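Local coordinates for protein Exo-1,5-alpha-L-arabinofuranobiosidase (Gibberella zeae, PDB 2YDT) that probably hydrolyses 1,5-alpha-L-arabinan from its chain end, releasing arabinobiose, as a glycoside hydrolase with the fold of the sialidase superfamily, at residues Y30-L41 and Y323-Q331; E92-Y100 and Q186-W194. All coordinates share one frame; numbering follows the deposited sequence.

Interaction 1 of 2, residues Y30-L41 and Y323-Q331; sequences YARPLELSDGTL and YTRSLLTFQ. With MN (manganese (II) ion), chain J.
Arg32 grips Thr324 end-on at the tightly packed end of this contact. Its NH2 meets Thr324 OG1 at 2.9 Å in a nearly straight bond (160°). NH1 reaches Thr324 O at 3.0 Å and makes a longer bond to OG1. Both acceptors lie close to the guanidinium plane, and Tyr30 CE2 sits over one face of that group. Thr324 turns OG1 anti to its own N (chi1 -164°), which puts the hydroxyl by Arg32 and CG2 over a face of the Tyr30 ring. This CH-pi contact measures 3.7 Å from CG2 to the ring centroid. Ser326 OG donates to Ala31 O at 2.8 Å, while Arg32 NH1 reaches the same oxygen from the opposite face of its carbonyl plane. Two waters link Tyr30 N and Ala31 N, respectively, to Tyr323 O.

The segments hold the innermost strands, 28-35 and 326-330, of two sheets in a six-bladed beta-propeller. The strands run almost parallel (9°) without backbone-to-backbone hydrogen bonds; side chains and a few waters span the gap. Tyr30 lines the arabinofuranose pocket and Tyr323 the iminosugar pocket. Midway, Pro33 CB packs on Leu328 CD1 at 3.7 Å.

The far end is more exposed. Glu35 OE1 takes the backbone N of Gln331 on its syn lone pair, at 2.9 Å. The carboxylate and the Gln331 amide are stacked. Gln331 OE1, at 2.4 Å, and three waters bind a manganese ion. Two of these waters donate to Glu35, one to its O and one to OE1. Gln331 NE2 makes a weak bond of 3.3 Å to the O of exposed Ser37.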
loop_
_atom_site.group_PDB
_atom_site.type_symbol
_atom_site.label_atom_id
_atom_site.label_comp_id
_atom_site.label_asym_id
_atom_site.label_seq_id
_atom_site.Cartn_x
_atom_site.Cartn_y
_atom_site.Cartn_z
ATOM N N TYR A 30 -3.515 -0.911 8.619
ATOM C CA TYR A 30 -2.649 -1.145 7.436
ATOM C C TYR A 30 -2.851 -2.507 6.816
ATOM O O TYR A 30 -1.921 -3.318 6.727
ATOM C CB TYR A 30 -1.157 -0.877 7.787
ATOM C CG TYR A 30 -0.336 -0.314 6.640
ATOM C CD1 TYR A 30 0.063 1.035 6.635
ATOM C CD2 TYR A 30 0.086 -1.125 5.588
ATOM C CE1 TYR A 30 0.814 1.567 5.629
ATOM C CE2 TYR A 30 0.844 -0.601 4.556
ATOM C CZ TYR A 30 1.229 0.734 4.585
ATOM O OH TYR A 30 1.995 1.273 3.556
ATOM N N ALA A 31 -4.064 -2.778 6.336
ATOM C CA ALA A 31 -4.401 -4.057 5.717
ATOM C C ALA A 31 -3.893 -4.129 4.279
ATOM O O ALA A 31 -3.985 -3.156 3.538
ATOM C CB ALA A 31 -5.952 -4.286 5.738
ATOM N N ARG A 32 -3.411 -5.318 3.915
ATOM C CA ARG A 32 -2.931 -5.590 2.555
ATOM C C ARG A 32 -3.327 -6.972 2.088
ATOM O O ARG A 32 -3.075 -7.960 2.818
ATOM C CB ARG A 32 -1.395 -5.425 2.488
ATOM C CG ARG A 32 -0.937 -3.976 2.599
ATOM C CD ARG A 32 -1.282 -3.158 1.389
ATOM N NE ARG A 32 -0.720 -1.820 1.394
ATOM C CZ ARG A 32 -1.322 -0.727 1.842
ATOM N NH1 ARG A 32 -2.493 -0.764 2.434
ATOM N NH2 ARG A 32 -0.739 0.430 1.680
ATOM N N PRO A 33 -3.870 -7.074 0.844
ATOM C CA PRO A 33 -4.228 -8.376 0.262
ATOM C C PRO A 33 -3.332 -8.766 -0.897
ATOM O O PRO A 33 -2.631 -7.932 -1.462
ATOM C CB PRO A 33 -5.603 -8.096 -0.328
ATOM C CG PRO A 33 -5.481 -6.738 -0.856
ATOM C CD PRO A 33 -4.478 -5.992 0.057
ATOM N N LEU A 34 -3.365 -10.045 -1.207
ATOM C CA LEU A 34 -2.622 -10.576 -2.378
ATOM C C LEU A 34 -3.343 -11.759 -2.991
ATOM O O LEU A 34 -3.744 -12.682 -2.271
ATOM C CB LEU A 34 -1.211 -11.003 -1.939
ATOM C CG LEU A 34 -0.323 -11.675 -2.989
ATOM C CD1 LEU A 34 0.049 -10.654 -4.086
ATOM C CD2 LEU A 34 0.954 -12.345 -2.394
ATOM N N GLU A 35 -3.463 -11.761 -4.324
ATOM C CA GLU A 35 -3.964 -12.960 -5.036
ATOM C C GLU A 35 -2.794 -13.722 -5.643
ATOM O O GLU A 35 -2.044 -13.146 -6.439
ATOM C CB GLU A 35 -4.945 -12.582 -6.147
ATOM C CG GLU A 35 -5.615 -13.793 -6.802
ATOM C CD GLU A 35 -6.579 -13.420 -7.939
ATOM O OE1 GLU A 35 -6.161 -12.640 -8.814
ATOM O OE2 GLU A 35 -7.716 -13.929 -7.939
ATOM N N LEU A 36 -2.656 -14.996 -5.298
ATOM C CA LEU A 36 -1.644 -15.846 -5.898
ATOM C C LEU A 36 -2.097 -16.388 -7.242
ATOM O O LEU A 36 -3.282 -16.313 -7.578
ATOM C CB LEU A 36 -1.293 -16.985 -4.965
ATOM C CG LEU A 36 -0.873 -16.636 -3.537
ATOM C CD1 LEU A 36 -0.431 -17.925 -2.822
ATOM C CD2 LEU A 36 0.225 -15.551 -3.564
ATOM N N SER A 37 -1.156 -16.938 -8.010
ATOM C CA SER A 37 -1.470 -17.419 -9.352
ATOM C C SER A 37 -2.441 -18.590 -9.347
ATOM O O SER A 37 -3.130 -18.805 -10.358
ATOM C CB SER A 37 -0.183 -17.815 -10.065
ATOM O OG SER A 37 0.403 -18.907 -9.427
ATOM N N ASP A 38 -2.534 -19.303 -8.235
ATOM C CA ASP A 38 -3.516 -20.405 -8.057
ATOM C C ASP A 38 -4.896 -19.978 -7.529
ATOM O O ASP A 38 -5.760 -20.824 -7.314
ATOM C CB ASP A 38 -2.917 -21.536 -7.231
ATOM C CG ASP A 38 -2.691 -21.188 -5.790
ATOM O OD1 ASP A 38 -3.114 -20.084 -5.319
ATOM O OD2 ASP A 38 -2.052 -22.050 -5.112
ATOM N N GLY A 39 -5.092 -18.682 -7.323
ATOM C CA GLY A 39 -6.352 -18.153 -6.889
ATOM C C GLY A 39 -6.518 -18.010 -5.377
ATOM O O GLY A 39 -7.478 -17.391 -4.936
ATOM N N THR A 40 -5.560 -18.537 -4.599
ATOM C CA THR A 40 -5.480 -18.323 -3.161
ATOM C C THR A 40 -5.341 -16.817 -2.875
ATOM O O THR A 40 -4.663 -16.105 -3.642
ATOM C CB THR A 40 -4.252 -19.063 -2.581
ATOM O OG1 THR A 40 -4.529 -20.464 -2.592
ATOM C CG2 THR A 40 -3.957 -18.628 -1.122
ATOM N N LEU A 41 -5.959 -16.337 -1.779
ATOM C CA LEU A 41 -5.699 -14.974 -1.295
ATOM C C LEU A 41 -4.933 -15.043 0.005
ATOM O O LEU A 41 -5.187 -15.930 0.861
ATOM C CB LEU A 41 -6.983 -14.207 -1.030
ATOM C CG LEU A 41 -7.966 -14.060 -2.193
ATOM C CD1 LEU A 41 -9.161 -13.240 -1.744
ATOM C CD2 LEU A 41 -7.401 -13.386 -3.443
ATOM N N TYR A 323 -7.808 3.935 7.169
ATOM C CA TYR A 323 -6.458 4.354 6.827
ATOM C C TYR A 323 -5.809 3.364 5.892
ATOM O O TYR A 323 -5.835 2.139 6.126
ATOM C CB TYR A 323 -5.631 4.488 8.102
ATOM C CG TYR A 323 -4.213 4.976 7.902
ATOM C CD1 TYR A 323 -3.945 6.295 7.526
ATOM C CD2 TYR A 323 -3.120 4.127 8.146
ATOM C CE1 TYR A 323 -2.632 6.751 7.364
ATOM C CE2 TYR A 323 -1.812 4.581 7.987
ATOM C CZ TYR A 323 -1.575 5.901 7.613
ATOM O OH TYR A 323 -0.303 6.356 7.501
ATOM N N THR A 324 -5.274 3.906 4.796
ATOM C CA THR A 324 -4.636 3.118 3.727
ATOM C C THR A 324 -5.462 1.873 3.333
ATOM O O THR A 324 -4.955 0.783 3.069
ATOM C CB THR A 324 -3.114 2.821 4.006
ATOM O OG1 THR A 324 -2.484 2.389 2.794
ATOM C CG2 THR A 324 -2.904 1.748 5.113
ATOM N N ARG A 325 -6.770 2.069 3.207
ATOM C CA ARG A 325 -7.657 1.036 2.706
ATOM C C ARG A 325 -7.137 0.576 1.353
ATOM O O ARG A 325 -6.791 1.429 0.509
ATOM C CB ARG A 325 -9.099 1.579 2.662
ATOM C CG ARG A 325 -10.165 0.504 2.529
ATOM C CD ARG A 325 -11.586 1.100 2.429
ATOM N NE ARG A 325 -11.711 1.931 1.236
ATOM C CZ ARG A 325 -12.847 2.442 0.799
ATOM N NH1 ARG A 325 -13.978 2.170 1.434
ATOM N NH2 ARG A 325 -12.851 3.254 -0.261
ATOM N N SER A 326 -7.057 -0.737 1.153
ATOM C CA SER A 326 -6.399 -1.299 -0.015
ATOM C C SER A 326 -7.362 -1.985 -0.941
ATOM O O SER A 326 -8.540 -2.233 -0.590
ATOM C CB SER A 326 -5.277 -2.258 0.396
ATOM O OG SER A 326 -5.718 -3.234 1.279
ATOM N N LEU A 327 -6.869 -2.278 -2.142
ATOM C CA LEU A 327 -7.691 -2.833 -3.227
ATOM C C LEU A 327 -7.009 -3.993 -3.914
ATOM O O LEU A 327 -5.769 -4.091 -3.961
ATOM C CB LEU A 327 -7.944 -1.740 -4.273
ATOM C CG LEU A 327 -8.588 -0.434 -3.854
ATOM C CD1 LEU A 327 -8.515 0.661 -5.013
ATOM C CD2 LEU A 327 -10.040 -0.651 -3.416
ATOM N N LEU A 328 -7.820 -4.903 -4.446
ATOM C CA LEU A 328 -7.337 -6.047 -5.168
ATOM C C LEU A 328 -8.311 -6.359 -6.309
ATOM O O LEU A 328 -9.531 -6.367 -6.106
ATOM C CB LEU A 328 -7.231 -7.232 -4.206
ATOM C CG LEU A 328 -6.757 -8.524 -4.812
ATOM C CD1 LEU A 328 -5.921 -9.320 -3.809
ATOM C CD2 LEU A 328 -7.984 -9.331 -5.347
ATOM N N THR A 329 -7.770 -6.598 -7.491
ATOM C CA THR A 329 -8.578 -7.050 -8.643
ATOM C C THR A 329 -8.323 -8.547 -8.883
ATOM O O THR A 329 -7.215 -9.023 -8.670
ATOM C CB THR A 329 -8.282 -6.173 -9.895
ATOM O OG1 THR A 329 -9.208 -6.535 -10.931
ATOM C CG2 THR A 329 -6.858 -6.400 -10.390
ATOM N N PHE A 330 -9.331 -9.318 -9.294
ATOM C CA PHE A 330 -9.217 -10.766 -9.433
ATOM C C PHE A 330 -8.904 -11.159 -10.858
ATOM O O PHE A 330 -9.584 -10.691 -11.784
ATOM C CB PHE A 330 -10.534 -11.457 -9.032
ATOM C CG PHE A 330 -10.858 -11.381 -7.541
ATOM C CD1 PHE A 330 -10.565 -12.449 -6.716
ATOM C CD2 PHE A 330 -11.432 -10.252 -6.978
ATOM C CE1 PHE A 330 -10.866 -12.404 -5.314
ATOM C CE2 PHE A 330 -11.702 -10.207 -5.601
ATOM C CZ PHE A 330 -11.442 -11.290 -4.795
ATOM N N GLN A 331 -7.893 -11.998 -11.000
ATOM C CA GLN A 331 -7.346 -12.362 -12.320
ATOM C C GLN A 331 -8.445 -12.961 -13.216
ATOM O O GLN A 331 -8.538 -12.615 -14.394
ATOM C CB GLN A 331 -6.116 -13.325 -12.153
ATOM C CG GLN A 331 -6.420 -14.711 -11.496
ATOM C CD GLN A 331 -5.302 -15.399 -10.612
ATOM O OE1 GLN A 331 -4.228 -14.853 -10.320
ATOM N NE2 GLN A 331 -5.603 -16.625 -10.193
HETATM MN MN MN J . -2.350 -13.457 -10.820
HETATM O O HOH W 1 -6.188 0.628 8.324
HETATM O O HOH W 2 -6.000 -0.671 5.432
HETATM O O HOH W 3 -1.244 -13.943 -8.970
HETATM O O HOH W 4 -3.585 -12.192 -9.544
HETATM O O HOH W 5 -1.078 -12.207 -11.315
#

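Interaction 2 of 2, residues E92-Y100 and Q186-W194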
loop_
_atom_site.group_PDB
_atom_site.type_symbol
_atom_site.label_atom_id
_atom_site.label_comp_id
_atom_site.label_asym_id
_atom_site.label_seq_id
_atom_site.Cartn_x
_atom_site.Cartn_y
_atom_site.Cartn_z
ATOM N N GLU A 92 3.559 -10.951 -5.247
ATOM C CA GLU A 92 3.982 -12.220 -5.850
ATOM C C GLU A 92 4.898 -11.950 -7.034
ATOM O O GLU A 92 4.528 -11.204 -7.961
ATOM C CB GLU A 92 2.745 -13.005 -6.316
ATOM C CG GLU A 92 3.058 -14.386 -6.921
ATOM C CD GLU A 92 1.842 -15.027 -7.597
ATOM O OE1 GLU A 92 1.275 -14.421 -8.551
ATOM O OE2 GLU A 92 1.471 -16.139 -7.195
ATOM N N LEU A 93 6.068 -12.595 -7.048
ATOM C CA LEU A 93 6.957 -12.465 -8.207
ATOM C C LEU A 93 6.326 -12.970 -9.507
ATOM O O LEU A 93 5.883 -14.142 -9.577
ATOM C CB LEU A 93 8.248 -13.243 -7.959
ATOM C CG LEU A 93 9.170 -12.727 -6.850
ATOM C CD1 LEU A 93 10.580 -13.422 -6.943
ATOM C CD2 LEU A 93 9.339 -11.177 -6.836
ATOM N N PRO A 94 6.304 -12.117 -10.538
ATOM C CA PRO A 94 5.743 -12.530 -11.840
ATOM C C PRO A 94 6.809 -13.156 -12.746
ATOM O O PRO A 94 6.483 -13.616 -13.818
ATOM C CB PRO A 94 5.221 -11.213 -12.409
ATOM C CG PRO A 94 6.152 -10.200 -11.877
ATOM C CD PRO A 94 6.618 -10.676 -10.530
ATOM N N ARG A 95 8.066 -13.137 -12.304
ATOM C CA ARG A 95 9.193 -13.732 -12.996
ATOM C C ARG A 95 10.253 -13.950 -11.920
ATOM O O ARG A 95 10.103 -13.473 -10.793
ATOM C CB ARG A 95 9.709 -12.728 -14.032
ATOM C CG ARG A 95 10.232 -11.499 -13.332
ATOM C CD ARG A 95 10.591 -10.349 -14.189
ATOM N NE ARG A 95 11.552 -10.716 -15.191
ATOM C CZ ARG A 95 12.860 -10.877 -15.002
ATOM N NH1 ARG A 95 13.431 -10.687 -13.820
ATOM N NH2 ARG A 95 13.615 -11.203 -16.052
ATOM N N ALA A 96 11.347 -14.618 -12.257
ATOM C CA ALA A 96 12.415 -14.881 -11.293
ATOM C C ALA A 96 13.298 -13.667 -11.098
ATOM O O ALA A 96 13.553 -12.873 -12.027
ATOM C CB ALA A 96 13.303 -16.091 -11.764
ATOM N N PHE A 97 13.796 -13.532 -9.886
ATOM C CA PHE A 97 14.883 -12.630 -9.590
ATOM C C PHE A 97 15.960 -13.446 -8.897
ATOM O O PHE A 97 15.799 -13.856 -7.760
ATOM C CB PHE A 97 14.390 -11.415 -8.753
ATOM C CG PHE A 97 13.492 -10.491 -9.539
ATOM C CD1 PHE A 97 14.027 -9.570 -10.440
ATOM C CD2 PHE A 97 12.120 -10.577 -9.427
ATOM C CE1 PHE A 97 13.218 -8.745 -11.199
ATOM C CE2 PHE A 97 11.291 -9.730 -10.182
ATOM C CZ PHE A 97 11.849 -8.823 -11.070
ATOM N N GLY A 98 17.039 -13.756 -9.630
ATOM C CA GLY A 98 18.070 -14.602 -9.050
ATOM C C GLY A 98 17.515 -15.931 -8.604
ATOM O O GLY A 98 16.768 -16.606 -9.360
ATOM N N LYS A 99 17.835 -16.331 -7.388
ATOM C CA LYS A 99 17.413 -17.630 -6.857
ATOM C C LYS A 99 15.990 -17.677 -6.287
ATOM O O LYS A 99 15.605 -18.673 -5.675
ATOM C CB LYS A 99 18.412 -18.100 -5.805
ATOM C CG LYS A 99 18.420 -17.290 -4.523
ATOM C CD LYS A 99 19.493 -17.774 -3.592
ATOM C CE LYS A 99 19.440 -17.036 -2.257
ATOM N NZ LYS A 99 20.748 -17.282 -1.475
ATOM N N TYR A 100 15.221 -16.616 -6.496
ATOM C CA TYR A 100 13.794 -16.561 -6.116
ATOM C C TYR A 100 12.931 -16.660 -7.365
ATOM O O TYR A 100 12.900 -15.738 -8.175
ATOM C CB TYR A 100 13.537 -15.247 -5.334
ATOM C CG TYR A 100 14.426 -15.147 -4.115
ATOM C CD1 TYR A 100 14.076 -15.769 -2.931
ATOM C CD2 TYR A 100 15.628 -14.482 -4.153
ATOM C CE1 TYR A 100 14.900 -15.742 -1.828
ATOM C CE2 TYR A 100 16.460 -14.423 -3.058
ATOM C CZ TYR A 100 16.078 -15.063 -1.872
ATOM O OH TYR A 100 16.887 -15.050 -0.749
ATOM N N GLN A 186 14.293 2.193 -4.859
ATOM C CA GLN A 186 15.499 1.467 -5.200
ATOM C C GLN A 186 15.094 0.271 -6.041
ATOM O O GLN A 186 13.958 -0.210 -5.956
ATOM C CB GLN A 186 16.261 1.022 -3.947
ATOM C CG GLN A 186 16.878 2.192 -3.162
ATOM C CD GLN A 186 17.513 1.766 -1.867
ATOM O OE1 GLN A 186 16.968 1.968 -0.783
ATOM N NE2 GLN A 186 18.690 1.141 -1.972
ATOM N N THR A 187 16.033 -0.228 -6.853
ATOM C CA THR A 187 15.759 -1.396 -7.669
ATOM C C THR A 187 16.704 -2.566 -7.342
ATOM O O THR A 187 17.764 -2.383 -6.742
ATOM C CB THR A 187 15.884 -1.074 -9.194
ATOM O OG1 THR A 187 17.268 -0.824 -9.556
ATOM C CG2 THR A 187 15.013 0.103 -9.607
ATOM N N THR A 188 16.289 -3.758 -7.751
ATOM C CA THR A 188 17.125 -4.941 -7.586
ATOM C C THR A 188 16.920 -5.910 -8.756
ATOM O O THR A 188 15.837 -5.956 -9.357
ATOM C CB THR A 188 16.850 -5.650 -6.265
ATOM O OG1 THR A 188 17.821 -6.683 -6.060
ATOM C CG2 THR A 188 15.451 -6.253 -6.221
ATOM N N THR A 189 17.957 -6.715 -9.049
ATOM C CA THR A 189 17.827 -7.777 -10.002
ATOM C C THR A 189 17.989 -9.160 -9.370
ATOM O O THR A 189 17.621 -10.158 -9.990
ATOM C CB THR A 189 18.848 -7.613 -11.126
ATOM O OG1 THR A 189 20.169 -7.513 -10.564
ATOM C CG2 THR A 189 18.532 -6.347 -11.939
ATOM N N ASP A 190 18.495 -9.217 -8.142
ATOM C CA ASP A 190 18.686 -10.504 -7.429
ATOM C C ASP A 190 18.010 -10.581 -6.067
ATOM O O ASP A 190 18.156 -11.582 -5.355
ATOM C CB ASP A 190 20.176 -10.852 -7.337
ATOM C CG ASP A 190 20.944 -9.975 -6.375
ATOM O OD1 ASP A 190 20.413 -8.914 -5.928
ATOM O OD2 ASP A 190 22.092 -10.297 -6.022
ATOM N N LEU A 191 17.254 -9.538 -5.717
ATOM C CA LEU A 191 16.647 -9.382 -4.397
ATOM C C LEU A 191 17.604 -9.204 -3.216
ATOM O O LEU A 191 17.145 -9.078 -2.074
ATOM C CB LEU A 191 15.674 -10.518 -4.083
ATOM C CG LEU A 191 14.313 -10.229 -4.653
ATOM C CD1 LEU A 191 13.429 -11.472 -4.600
ATOM C CD2 LEU A 191 13.762 -9.078 -3.727
ATOM N N LYS A 192 18.904 -9.184 -3.489
ATOM C CA LYS A 192 19.942 -9.021 -2.451
ATOM C C LYS A 192 20.650 -7.661 -2.490
ATOM O O LYS A 192 20.853 -7.030 -1.443
ATOM C CB LYS A 192 20.986 -10.144 -2.582
ATOM C CG LYS A 192 20.406 -11.584 -2.411
ATOM C CD LYS A 192 20.191 -11.856 -0.940
ATOM C CE LYS A 192 19.693 -13.273 -0.620
ATOM N NZ LYS A 192 19.566 -13.368 0.857
ATOM N N LYS A 193 21.031 -7.234 -3.683
ATOM C CA LYS A 193 21.786 -5.996 -3.921
ATOM C C LYS A 193 20.763 -4.958 -4.400
ATOM O O LYS A 193 20.041 -5.201 -5.362
ATOM C CB LYS A 193 22.814 -6.297 -5.028
ATOM C CG LYS A 193 23.643 -5.154 -5.621
ATOM C CD LYS A 193 24.553 -5.693 -6.788
ATOM C CE LYS A 193 25.561 -4.622 -7.238
ATOM N NZ LYS A 193 26.367 -5.061 -8.433
ATOM N N TRP A 194 20.726 -3.805 -3.741
ATOM C CA TRP A 194 19.779 -2.722 -4.123
ATOM C C TRP A 194 20.543 -1.536 -4.732
ATOM O O TRP A 194 21.663 -1.206 -4.303
ATOM C CB TRP A 194 18.965 -2.280 -2.913
ATOM C CG TRP A 194 18.075 -3.355 -2.457
ATOM C CD1 TRP A 194 18.379 -4.334 -1.529
ATOM C CD2 TRP A 194 16.750 -3.627 -2.898
ATOM N NE1 TRP A 194 17.352 -5.195 -1.421
ATOM C CE2 TRP A 194 16.321 -4.792 -2.222
ATOM C CE3 TRP A 194 15.869 -2.999 -3.796
ATOM C CZ2 TRP A 194 15.059 -5.350 -2.422
ATOM C CZ3 TRP A 194 14.603 -3.548 -3.996
ATOM C CH2 TRP A 194 14.211 -4.722 -3.312
HETATM O O HOH W 6 19.117 -14.138 -5.957
#
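Leu191 pushes its CD1 branch in among Tyr100, Phe97 and Leu93, the apolar part of the contact. Leu191 CD1 lies obliquely against the Tyr100 ring, 3.8 Å from Tyr100 CD2. It also touches Phe97 CB. Leu93 comes from another direction and meets Leu191 tip to tip, CD1 to CD1 at 4.2 Å. Leu191 is modelled in two conformers, so these distances hold for one of them. Val136 and Leu166 also touch Leu191 and extend the apolar cluster.

Carbonyl oxygens meet ring edges. Thr189 O lies near the plane of the Phe97 ring, 3.7 Å from CD1. Asp190 O takes a similar place at the edge of the Tyr100 ring, near CE2.

The touching residues lie mostly in the loops after strands 87-92 and 182-188, in neighbouring blades of the beta-propeller. Phe97 to Tyr100 form a type II' turn. Its Gly98, at positive phi, brings its CA within 4.4 Å of Asp190 CA. On the other side, Asp190 OD1 accepts from the backbone N of both Lys192 and Lys193, an Asx turn and Asx motif that hold this loop in shape. The Lys193 N-H uses the syn lone pair, whereas Lys192 N comes from above the carboxylate plane.

No direct hydrogen bond joins the two loops. A water bridges them instead, accepting from Lys99 N at 2.9 Å and donating to Asp190 O at 2.8 Å.

Lys99 and Lys192 lie on the exposed side. Lys192 bends at chi2 (-78°) and crosses Tyr100 at about a right angle, with CE 3.3 Å from Tyr100 OH at the ring edge. Tyr100 OH is hydrogen-bonded to Glu134, and Lys192 NZ to Val136 O. Lys99 NZ stands 4.7 Å from Lys192 NZ, a pair of like charges.

The centres of interactions 1 and 2 lie 21 Å apart in one six-bladed beta-propeller. Along the chain the order is 30-41, 92-100, 186-194, 323-331, so interaction 2 falls wholly between the halves of interaction 1. Interaction 1 closes the ring of blades near the middle of the protein, and strand 11-17 joins the C-terminal strands in one blade. Interaction 2 joins the sheets of strands 87-92 and 182-188 further out, away from the sugar pockets. The two contacts touch between the sheets of 28-35 and 87-92: Ser37 N lies 2.9 Å from Glu92 OE2, a probable hydrogen bond, and Leu34 packs on Glu92. Together they cover three successive interfaces between blades.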